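Local coordinates for protein sugar phosphate isomerase/epimerase (Parabacteroides distasonis, PDB 3OBE) that probably acts as a sugar phosphate isomerase or epimerase, built on a TIM barrel like that of xylose isomerase, at residues 25-30 with 51-56; 92-97 with 130-135; 215-220 with 241-246; 276-281 with 289-294. All coordinates share one frame; numbering follows the deposited sequence. Where two conformers were deposited one is given.

In the fold
Contacts 1, 2 and 3 each join two parallel strands of one eight-stranded barrel, and contact 4 packs the loop after its last strand on helix 287-300. They follow one another in series along the chain. Contact 1 pairs strands 24-26 and 52-55. Contact 2 brings strands 91-95 and 130-133 together and so closes the ring. Contact 3 pairs strands 213-218 and 240-245. The centres of the three strand contacts lie about 10 to 13 Å apart, and E54, H96, E216 and H244 meet between them. Contact 4 has its centre about 11 Å from that of contact 1. Contacts 1 to 3 thus share one polar interior, while contact 4 seats an outer helix.

Contact 1. Residues 25-30 with 51-56; sequences LQTYSL and TDLEIF. With EOH (ethanol), chain G.
L25 lies beside L53 and Q26 beside E54 as bridged pairs of two parallel strands, with end-to-end directions 16° apart. The backbone of L25 donates to D52 O and accepts from E54 N. T27 N donates to E54 O at 3.0 Å. Beyond Q26 the first segment turns into a short 3-10 piece and the backbones part. Q26 and E54 point to one face of the sheet, L25 and L53 to the other.

The Q26 amide ties the strand ends together. The chain bends at chi2 (52°), which carries CD toward E54. Q26 NE2 donates to E54 OE1 at 3.1 Å, on the anti side of the carboxylate. Q26 NE2 also gives a nearly straight bond to I55 O at 3.2 Å, from above the carbonyl plane. Q26 OE1 accepts Y28 N at 2.8 Å on a lone pair. E54 OE1 also bonds to H244 NE2. An alanine in place of Q26 would probably leave I55 O and Y28 N without these mates and free the turn to shift.

The Y28 ring sets its edge on the F56 face, a T-shaped pair with centroids 5.1 Å apart. Y28 CB lies over that same face. C1 of an ethanol, probably from the crystallisation liquor, lies over the opposite face, and T27 OG1 sits at the edge. On the outer side T27 CG2 meets L53 CD2 at 3.8 Å. L53 also packs on L42 of helix 38-48, which links the two strands. This is a beta-alpha-beta unit of the TIM barrel, with polar residues turned to the interior.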
# COMPACT_ATOMS: atom_id res chain seq x y z
N LEU A 25 -5.97 6.88 -1.77
CA LEU A 25 -5.38 6.80 -3.11
C LEU A 25 -3.88 6.74 -2.99
O LEU A 25 -3.29 7.59 -2.31
CB LEU A 25 -5.73 8.07 -3.95
CG LEU A 25 -5.12 8.10 -5.36
CD1 LEU A 25 -5.73 7.04 -6.27
CD2 LEU A 25 -5.27 9.46 -6.03
N GLN A 26 -3.26 5.80 -3.71
CA GLN A 26 -1.81 5.83 -3.92
C GLN A 26 -1.50 6.82 -5.03
O GLN A 26 -1.92 6.66 -6.17
CB GLN A 26 -1.28 4.43 -4.22
CG GLN A 26 0.13 4.33 -4.82
CD GLN A 26 1.20 5.09 -4.04
OE1 GLN A 26 1.71 6.09 -4.52
NE2 GLN A 26 1.52 4.62 -2.82
N THR A 27 -0.80 7.89 -4.70
CA THR A 27 -0.66 8.98 -5.61
C THR A 27 0.25 8.74 -6.83
O THR A 27 0.23 9.52 -7.83
CB THR A 27 -0.12 10.24 -4.87
OG1 THR A 27 1.16 9.95 -4.33
CG2 THR A 27 -1.14 10.73 -3.77
N TYR A 28 1.02 7.66 -6.77
CA TYR A 28 1.75 7.21 -7.93
C TYR A 28 0.80 6.97 -9.12
O TYR A 28 1.21 7.12 -10.27
CB TYR A 28 2.51 5.95 -7.58
CG TYR A 28 3.48 5.51 -8.66
CD1 TYR A 28 4.63 6.22 -8.91
CD2 TYR A 28 3.19 4.37 -9.43
CE1 TYR A 28 5.52 5.81 -9.90
CE2 TYR A 28 4.07 3.96 -10.42
CZ TYR A 28 5.21 4.68 -10.65
OH TYR A 28 6.08 4.25 -11.62
N SER A 29 -0.47 6.70 -8.83
CA SER A 29 -1.50 6.54 -9.87
C SER A 29 -1.62 7.72 -10.81
O SER A 29 -2.03 7.53 -11.94
CB SER A 29 -2.89 6.34 -9.23
OG SER A 29 -2.88 5.22 -8.37
N LEU A 30 -1.30 8.93 -10.35
CA LEU A 30 -1.59 10.13 -11.10
C LEU A 30 -0.35 10.61 -11.84
O LEU A 30 -0.46 11.44 -12.74
CB LEU A 30 -2.09 11.21 -10.16
CG LEU A 30 -3.49 10.93 -9.62
CD1 LEU A 30 -3.86 11.95 -8.53
CD2 LEU A 30 -4.50 11.06 -10.81
N THR A 51 -10.12 10.85 0.93
CA THR A 51 -9.82 11.39 2.26
C THR A 51 -8.32 11.19 2.64
O THR A 51 -7.77 11.98 3.43
CB THR A 51 -10.70 10.74 3.37
OG1 THR A 51 -10.49 9.33 3.34
CG2 THR A 51 -12.20 11.09 3.14
N ASP A 52 -7.68 10.18 2.07
CA ASP A 52 -6.40 9.72 2.49
C ASP A 52 -5.48 9.50 1.29
O ASP A 52 -5.95 9.06 0.25
CB ASP A 52 -6.57 8.39 3.20
CG ASP A 52 -7.07 8.56 4.60
OD1 ASP A 52 -8.27 8.89 4.78
OD2 ASP A 52 -6.23 8.41 5.53
N LEU A 53 -4.21 9.80 1.47
CA LEU A 53 -3.18 9.53 0.47
C LEU A 53 -2.14 8.58 0.99
O LEU A 53 -1.70 8.68 2.14
CB LEU A 53 -2.50 10.83 0.06
CG LEU A 53 -3.40 11.94 -0.52
CD1 LEU A 53 -2.55 13.20 -0.95
CD2 LEU A 53 -4.27 11.46 -1.69
N GLU A 54 -1.69 7.71 0.09
CA GLU A 54 -0.47 6.94 0.30
C GLU A 54 0.53 7.42 -0.74
O GLU A 54 0.23 7.43 -1.95
CB GLU A 54 -0.73 5.43 0.17
CG GLU A 54 0.51 4.56 0.37
CD GLU A 54 0.16 3.11 0.19
OE1 GLU A 54 -0.09 2.75 -0.97
OE2 GLU A 54 0.13 2.35 1.22
N ILE A 55 1.65 7.96 -0.27
CA ILE A 55 2.60 8.61 -1.17
C ILE A 55 3.76 7.65 -1.54
O ILE A 55 3.69 6.45 -1.28
CB ILE A 55 3.07 9.97 -0.59
CG1 ILE A 55 3.81 9.78 0.72
CG2 ILE A 55 1.81 10.93 -0.45
CD1 ILE A 55 4.57 11.01 1.15
N PHE A 56 4.76 8.21 -2.19
CA PHE A 56 5.90 7.50 -2.70
C PHE A 56 7.04 8.50 -2.81
O PHE A 56 6.84 9.69 -2.67
CB PHE A 56 5.56 6.85 -4.05
CG PHE A 56 5.36 7.83 -5.15
CD1 PHE A 56 4.16 8.47 -5.33
CD2 PHE A 56 6.42 8.15 -6.00
CE1 PHE A 56 3.99 9.40 -6.37
CE2 PHE A 56 6.25 9.09 -7.04
CZ PHE A 56 5.04 9.70 -7.20
C1 EOH G . 6.28 12.05 -4.30
C2 EOH G . 5.77 12.92 -5.42
O EOH G . 5.49 12.08 -3.14

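Contact 2. Residues 92-97 with 130-135; sequences ISSSHL and CMVQPS. With EOH (ethanol), chain H.
H96 and V132 run side by side and point the same way, with H96 CD2 3.8 Å from V132 CG1. P134 comes over one face of the imidazole. P134 CB sits toward the rim, 3.5 Å from H96 ND1, in a CH-pi contact. The O of an ethanol, probably from the crystallisation liquor, lies at the ring edge, in plane, and accepts a hydrogen bond from H96 ND1. NE2 is hydrogen-bonded to E216. An alanine in place of H96 would probably leave the E216 carboxylate without this partner and open a gap beside V132 and P134.

L97 and M131, a selenomethionine, meet on the other side of the strands. L97 CG lies between the backbone N and carbonyl carbon (chi1 65°), which turns the branch back toward the neighbouring strand. L97 CD2 comes 4.1 Å from M131 CB. S94 OG touches C130 CB, while its polar bond goes to E54.

V132 N donates to S95 O and L97 N to V132 O, both at 2.9 Å. C130 N donates to S93 O. The pair closes the barrel. Strand 52-55 flanks 91-95 and strand 165-169 flanks 130-133, with H169 against the H96 ring, while W116 and A119 of helix 109-126 cover L97.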
# COMPACT_ATOMS: atom_id res chain seq x y z
N ILE A 92 -2.12 12.58 4.50
CA ILE A 92 -1.11 11.56 4.13
C ILE A 92 -1.04 10.53 5.26
O ILE A 92 -0.48 10.83 6.33
CB ILE A 92 0.30 12.16 3.87
CG1 ILE A 92 0.24 13.29 2.86
CG2 ILE A 92 1.24 11.04 3.41
CD1 ILE A 92 1.55 14.15 2.75
N SER A 93 -1.61 9.36 5.03
CA SER A 93 -1.70 8.31 6.02
C SER A 93 -0.80 7.13 5.81
O SER A 93 -0.56 6.38 6.77
CB SER A 93 -3.13 7.90 6.25
OG SER A 93 -3.85 7.58 5.07
N SER A 94 -0.24 6.99 4.60
CA SER A 94 0.70 5.97 4.31
C SER A 94 1.76 6.43 3.31
O SER A 94 1.62 7.48 2.70
CB SER A 94 -0.05 4.72 3.83
OG SER A 94 0.79 3.60 3.67
N SER A 95 2.78 5.61 3.12
CA SER A 95 3.88 5.92 2.26
C SER A 95 4.54 4.63 1.83
O SER A 95 4.75 3.75 2.65
CB SER A 95 4.87 6.80 3.03
OG SER A 95 6.06 6.99 2.28
N HIS A 96 4.79 4.52 0.54
CA HIS A 96 5.55 3.40 -0.02
C HIS A 96 7.04 3.77 -0.14
O HIS A 96 7.39 4.82 -0.77
CB HIS A 96 5.05 3.10 -1.43
CG HIS A 96 3.91 2.14 -1.47
ND1 HIS A 96 3.58 1.46 -2.61
CD2 HIS A 96 3.07 1.68 -0.51
CE1 HIS A 96 2.54 0.69 -2.38
NE2 HIS A 96 2.24 0.76 -1.10
N LEU A 97 7.92 2.93 0.43
CA LEU A 97 9.35 3.15 0.34
C LEU A 97 10.08 1.84 0.40
O LEU A 97 9.68 0.89 1.08
CB LEU A 97 9.85 4.10 1.45
CG LEU A 97 9.76 3.65 2.91
CD1 LEU A 97 10.48 4.68 3.82
CD2 LEU A 97 8.34 3.47 3.39
N CYS A 130 1.09 4.62 8.56
CA CYS A 130 1.69 3.43 8.04
C CYS A 130 2.91 3.74 7.15
O CYS A 130 2.94 4.72 6.43
CB CYS A 130 0.69 2.66 7.18
SG CYS A 130 -0.87 2.35 8.06
N MSE A 131 3.87 2.83 7.17
CA MSE A 131 5.02 2.87 6.21
C MSE A 131 5.11 1.49 5.60
O MSE A 131 5.13 0.51 6.33
CB MSE A 131 6.30 3.21 6.94
CG MSE A 131 6.41 4.64 7.41
SE MSE A 131 7.76 4.87 8.82
CE MSE A 131 9.34 4.39 7.79
N VAL A 132 5.14 1.41 4.27
CA VAL A 132 4.95 0.13 3.59
C VAL A 132 6.04 -0.05 2.54
O VAL A 132 6.28 0.86 1.72
CB VAL A 132 3.58 0.10 2.92
CG1 VAL A 132 3.40 -1.16 1.93
CG2 VAL A 132 2.52 0.11 4.00
N GLN A 133 6.68 -1.22 2.56
CA GLN A 133 7.58 -1.63 1.52
C GLN A 133 6.83 -2.40 0.45
O GLN A 133 6.22 -3.40 0.77
CB GLN A 133 8.72 -2.49 2.05
CG GLN A 133 9.70 -2.95 0.93
CD GLN A 133 11.01 -3.47 1.43
OE1 GLN A 133 11.50 -3.04 2.48
NE2 GLN A 133 11.63 -4.39 0.68
N PRO A 134 6.94 -1.95 -0.82
CA PRO A 134 6.15 -2.61 -1.89
C PRO A 134 7.02 -3.40 -2.86
O PRO A 134 6.60 -3.67 -4.00
CB PRO A 134 5.53 -1.41 -2.59
CG PRO A 134 6.65 -0.40 -2.59
CD PRO A 134 7.31 -0.57 -1.20
N SER A 135 8.20 -3.76 -2.44
CA SER A 135 9.25 -4.30 -3.33
C SER A 135 9.76 -5.62 -2.76
O SER A 135 10.23 -5.68 -1.62
CB SER A 135 10.38 -3.31 -3.42
OG SER A 135 9.91 -2.09 -3.96
C1 EOH H . 4.83 3.33 -5.33
C2 EOH H . 6.06 3.64 -6.20
O EOH H . 4.97 2.09 -4.62

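Contact 3. Residues 215-220 with 241-246; sequences FELDVY and KLLHIK
L243 pushes CD2 into the hollow between L217 and V219. L243 CD2 lies 3.8 Å from L217 CB and a little farther from V219 CG1. V219 CG2 in turn rides over the H244 carbonyl, 3.4 Å from its O, and reaches I245 CD1. These bumps face helix 259-269, where I262 packs on both V219 and L243.

On the interior face H244 is flanked by two acids, E216 at the CD2 corner and D218 at CB. E216 CD is 3.3 Å from H244 CD2, with the carboxylate and ring planes 49° apart. D218 OD2 fills the space beside H244 CB, also at 3.3 Å. L242 CB rests on the aliphatic part of E216.

At the end of the pair K246 bends over Y220. Its CB and CG pack on Y220 CB, and K246 CD lies near Y220 CD2. A turn at the last torsion (chi4 -48°) brings K246 NZ over one face of the Y220 ring, 3.7 Å from the ring centroid, in a cation-pi contact.

The strands are parallel, and L217 N to L242 O and H244 N to L217 O are firm bonds. Water 1 bridges D218 OD2 and H244 ND1, in the plane of the ring. Water 2 links D218 OD1, Y220 N and H244 O. D218 is also the N-cap of helix 219-224, its OD1 reaching W221 N.

D218 OD2 is hydrogen-bonded to H169, and K246 forms a salt bridge with E279. With the other histidine-acid bonds of the interior, the chemistry implies a buried polar network with well-fixed groups, consistent with a ligand pocket at the C-terminal strand ends, as in other TIM barrels.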
# COMPACT_ATOMS: atom_id res chain seq x y z
N PHE A 215 0.40 -6.44 6.55
CA PHE A 215 0.42 -6.64 5.13
C PHE A 215 -0.63 -5.75 4.48
O PHE A 215 -1.78 -5.63 4.99
CB PHE A 215 0.27 -8.13 4.75
CG PHE A 215 1.50 -8.96 5.15
CD1 PHE A 215 1.67 -9.38 6.46
CD2 PHE A 215 2.54 -9.19 4.25
CE1 PHE A 215 2.80 -10.03 6.84
CE2 PHE A 215 3.68 -9.89 4.66
CZ PHE A 215 3.82 -10.28 5.93
N GLU A 216 -0.21 -5.15 3.37
CA GLU A 216 -1.11 -4.37 2.49
C GLU A 216 -1.42 -5.28 1.34
O GLU A 216 -0.63 -5.42 0.40
CB GLU A 216 -0.43 -3.08 2.06
CG GLU A 216 -1.24 -2.15 1.11
CD GLU A 216 -0.57 -0.85 0.92
OE1 GLU A 216 0.48 -0.86 0.27
OE2 GLU A 216 -1.14 0.20 1.31
N LEU A 217 -2.56 -5.93 1.42
CA LEU A 217 -2.93 -6.95 0.46
C LEU A 217 -3.36 -6.31 -0.83
O LEU A 217 -4.33 -5.57 -0.86
CB LEU A 217 -4.04 -7.85 0.96
CG LEU A 217 -4.47 -8.95 0.00
CD1 LEU A 217 -3.25 -9.83 -0.44
CD2 LEU A 217 -5.61 -9.72 0.56
N ASP A 218 -2.60 -6.60 -1.88
CA ASP A 218 -3.01 -6.18 -3.25
C ASP A 218 -3.96 -7.21 -3.82
O ASP A 218 -3.55 -8.29 -4.22
CB ASP A 218 -1.87 -5.93 -4.20
CG ASP A 218 -2.33 -5.02 -5.32
OD1 ASP A 218 -3.22 -5.50 -6.08
OD2 ASP A 218 -1.87 -3.84 -5.40
N VAL A 219 -5.26 -6.89 -3.79
CA VAL A 219 -6.25 -7.87 -4.18
C VAL A 219 -6.13 -8.19 -5.67
O VAL A 219 -6.37 -9.33 -6.10
CB VAL A 219 -7.66 -7.45 -3.76
CG1 VAL A 219 -7.74 -7.41 -2.25
CG2 VAL A 219 -8.09 -6.11 -4.42
N TYR A 220 -5.77 -7.19 -6.47
CA TYR A 220 -5.66 -7.39 -7.93
C TYR A 220 -4.46 -8.26 -8.26
O TYR A 220 -4.58 -9.20 -9.02
CB TYR A 220 -5.50 -6.07 -8.65
CG TYR A 220 -5.29 -6.18 -10.12
CD1 TYR A 220 -6.37 -6.38 -11.01
CD2 TYR A 220 -4.01 -6.05 -10.67
CE1 TYR A 220 -6.15 -6.42 -12.41
CE2 TYR A 220 -3.82 -6.11 -12.03
CZ TYR A 220 -4.87 -6.28 -12.88
OH TYR A 220 -4.67 -6.33 -14.23
N LYS A 241 -3.93 -5.62 7.22
CA LYS A 241 -4.50 -4.45 7.87
C LYS A 241 -4.87 -3.33 6.87
O LYS A 241 -5.66 -2.45 7.20
CB LYS A 241 -3.57 -3.88 8.97
CG LYS A 241 -3.41 -4.82 10.19
CD LYS A 241 -2.67 -4.13 11.34
CE LYS A 241 -2.50 -5.01 12.58
NZ LYS A 241 -1.56 -4.42 13.56
N LEU A 242 -4.28 -3.38 5.68
CA LEU A 242 -4.61 -2.48 4.57
C LEU A 242 -4.89 -3.32 3.33
O LEU A 242 -4.37 -4.44 3.15
CB LEU A 242 -3.44 -1.52 4.27
CG LEU A 242 -2.96 -0.57 5.34
CD1 LEU A 242 -1.67 0.11 4.89
CD2 LEU A 242 -4.05 0.42 5.71
N LEU A 243 -5.67 -2.76 2.41
CA LEU A 243 -5.72 -3.27 1.06
C LEU A 243 -5.21 -2.22 0.10
O LEU A 243 -5.38 -1.00 0.33
CB LEU A 243 -7.14 -3.61 0.62
CG LEU A 243 -7.95 -4.57 1.50
CD1 LEU A 243 -9.42 -4.76 1.00
CD2 LEU A 243 -7.21 -5.91 1.66
N HIS A 244 -4.68 -2.70 -1.02
CA HIS A 244 -4.71 -1.93 -2.26
C HIS A 244 -5.90 -2.39 -3.08
O HIS A 244 -6.10 -3.61 -3.28
CB HIS A 244 -3.44 -2.08 -3.07
CG HIS A 244 -2.51 -0.93 -2.89
ND1 HIS A 244 -1.69 -0.45 -3.88
CD2 HIS A 244 -2.25 -0.17 -1.79
CE1 HIS A 244 -0.98 0.56 -3.43
NE2 HIS A 244 -1.28 0.74 -2.15
N ILE A 245 -6.70 -1.42 -3.51
CA ILE A 245 -7.85 -1.65 -4.36
C ILE A 245 -7.45 -1.23 -5.76
O ILE A 245 -7.19 -0.04 -6.04
CB ILE A 245 -9.12 -0.90 -3.84
CG1 ILE A 245 -9.55 -1.48 -2.48
CG2 ILE A 245 -10.26 -0.90 -4.89
CD1 ILE A 245 -10.07 -2.97 -2.57
N LYS A 246 -7.34 -2.24 -6.62
CA LYS A 246 -6.84 -2.12 -7.97
C LYS A 246 -7.66 -3.05 -8.87
O LYS A 246 -8.19 -4.07 -8.42
CB LYS A 246 -5.34 -2.46 -8.04
CG LYS A 246 -4.79 -2.24 -9.48
CD LYS A 246 -3.35 -2.47 -9.60
CE LYS A 246 -2.89 -2.21 -11.02
NZ LYS A 246 -3.74 -2.87 -12.07
O HOH W 1 -2.02 -1.55 -6.39
O HOH W 2 -5.56 -4.53 -5.75

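Contact 4. Residues 276-281 with 289-294; sequences VELEGD and EGVEKS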
# COMPACT_ATOMS: atom_id res chain seq x y z
N VAL A 276 -6.64 3.06 -3.26
CA VAL A 276 -6.81 2.81 -4.68
C VAL A 276 -5.51 3.03 -5.45
O VAL A 276 -4.76 3.99 -5.19
CB VAL A 276 -7.91 3.77 -5.24
CG1 VAL A 276 -8.01 3.69 -6.74
CG2 VAL A 276 -9.28 3.47 -4.58
N GLU A 277 -5.26 2.17 -6.43
CA GLU A 277 -4.18 2.40 -7.38
C GLU A 277 -4.65 2.06 -8.78
O GLU A 277 -5.37 1.08 -8.98
CB GLU A 277 -2.93 1.61 -7.04
CG GLU A 277 -1.74 1.97 -7.98
CD GLU A 277 -0.36 1.67 -7.43
OE1 GLU A 277 -0.24 1.19 -6.29
OE2 GLU A 277 0.60 1.95 -8.18
N LEU A 278 -4.19 2.85 -9.74
CA LEU A 278 -4.37 2.58 -11.16
C LEU A 278 -3.02 2.64 -11.87
O LEU A 278 -2.20 3.50 -11.57
CB LEU A 278 -5.27 3.58 -11.86
CG LEU A 278 -6.79 3.49 -11.70
CD1 LEU A 278 -7.26 3.70 -10.29
CD2 LEU A 278 -7.52 4.43 -12.71
N GLU A 279 -2.84 1.69 -12.77
CA GLU A 279 -1.74 1.74 -13.71
C GLU A 279 -2.10 2.68 -14.86
O GLU A 279 -3.22 3.20 -14.91
CB GLU A 279 -1.38 0.32 -14.17
CG GLU A 279 -2.40 -0.32 -15.09
CD GLU A 279 -2.03 -1.76 -15.38
OE1 GLU A 279 -2.29 -2.62 -14.53
OE2 GLU A 279 -1.45 -1.99 -16.47
N GLY A 280 -1.14 2.95 -15.72
CA GLY A 280 -1.33 3.86 -16.88
C GLY A 280 -2.37 3.30 -17.83
O GLY A 280 -2.45 2.10 -18.07
N ASP A 281 -3.25 4.18 -18.32
CA ASP A 281 -4.28 3.78 -19.26
C ASP A 281 -3.69 3.36 -20.57
O ASP A 281 -2.68 3.92 -21.02
CB ASP A 281 -5.26 4.95 -19.52
CG ASP A 281 -6.52 4.51 -20.22
OD1 ASP A 281 -7.05 3.42 -19.93
OD2 ASP A 281 -7.03 5.25 -21.07
N GLU A 289 -9.13 10.93 -14.73
CA GLU A 289 -10.41 10.34 -15.07
C GLU A 289 -10.63 9.01 -14.41
O GLU A 289 -11.67 8.77 -13.81
CB GLU A 289 -10.59 10.22 -16.58
CG GLU A 289 -11.98 9.62 -16.90
CD GLU A 289 -12.24 9.35 -18.35
OE1 GLU A 289 -11.39 9.72 -19.20
OE2 GLU A 289 -13.30 8.70 -18.62
N GLY A 290 -9.64 8.15 -14.50
CA GLY A 290 -9.74 6.79 -13.93
C GLY A 290 -9.86 6.82 -12.43
O GLY A 290 -10.67 6.11 -11.84
N VAL A 291 -9.14 7.77 -11.83
CA VAL A 291 -9.16 7.95 -10.38
C VAL A 291 -10.52 8.50 -9.92
O VAL A 291 -11.08 8.06 -8.94
CB VAL A 291 -7.95 8.84 -9.96
CG1 VAL A 291 -8.18 9.44 -8.63
CG2 VAL A 291 -6.64 7.98 -10.06
N GLU A 292 -11.06 9.44 -10.68
CA GLU A 292 -12.37 10.02 -10.36
C GLU A 292 -13.51 9.01 -10.53
O GLU A 292 -14.38 8.92 -9.66
CB GLU A 292 -12.59 11.23 -11.24
CG GLU A 292 -11.76 12.40 -10.78
CD GLU A 292 -11.92 13.63 -11.62
OE1 GLU A 292 -12.08 13.52 -12.87
OE2 GLU A 292 -11.91 14.73 -11.02
N LYS A 293 -13.48 8.26 -11.61
CA LYS A 293 -14.49 7.24 -11.89
C LYS A 293 -14.41 6.08 -10.89
O LYS A 293 -15.45 5.53 -10.50
CB LYS A 293 -14.40 6.74 -13.33
CG LYS A 293 -15.03 7.81 -14.27
CD LYS A 293 -15.07 7.42 -15.68
CE LYS A 293 -16.02 8.40 -16.39
NZ LYS A 293 -15.62 8.72 -17.71
N SER A 294 -13.21 5.76 -10.43
CA SER A 294 -12.99 4.76 -9.37
C SER A 294 -13.64 5.22 -8.09
O SER A 294 -14.40 4.47 -7.42
CB SER A 294 -11.50 4.46 -9.17
OG SER A 294 -10.95 3.91 -10.36
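L278 carries most of the apolar contact, laying its two methyl groups on helix 287-300. L278 CD2 sits on the backbone at G290, 3.4 Å from G290 C. L278 CD2 is also 3.5 Å from G290 CA, a close approach for two carbons. The missing side chain at G290 is what lets the leucine come so near, since a CB there would point at this methyl. L278 CD1 takes the next part of the helix surface and touches V291 CG2 at 4.3 Å. The first torsion of L278 sets CG anti to its carbonyl carbon (chi1 -78°), which helps direct the branch at the helix. V276 adds a similar light touch, with V276 CG1 4.3 Å from S294 CB.

The polar atoms make their bonds elsewhere and do not link the two segments directly. S294 OG lies 3.7 Å from L278 CD1. S294 OG donates to G290 O at 2.7 Å, one turn back along the helix. S294 N donates to the same oxygen from the opposite face of its plane, which leaves G290 O gripped from two sides. The hydroxyl also bonds to I251 N, outside this contact. These bonds probably fix the rotation of the serine and hold its OG beside the leucine.

The loop is held from other parts of the fold. L278 N bonds to S29 OG. Q287, the first residue of the helix, bonds to both E279 and D281. V276 ends strand 273-276 and touches L25 of strand 24-26, which V291 also covers. The helix thus lies against the outside of the barrel, over the first and last strands.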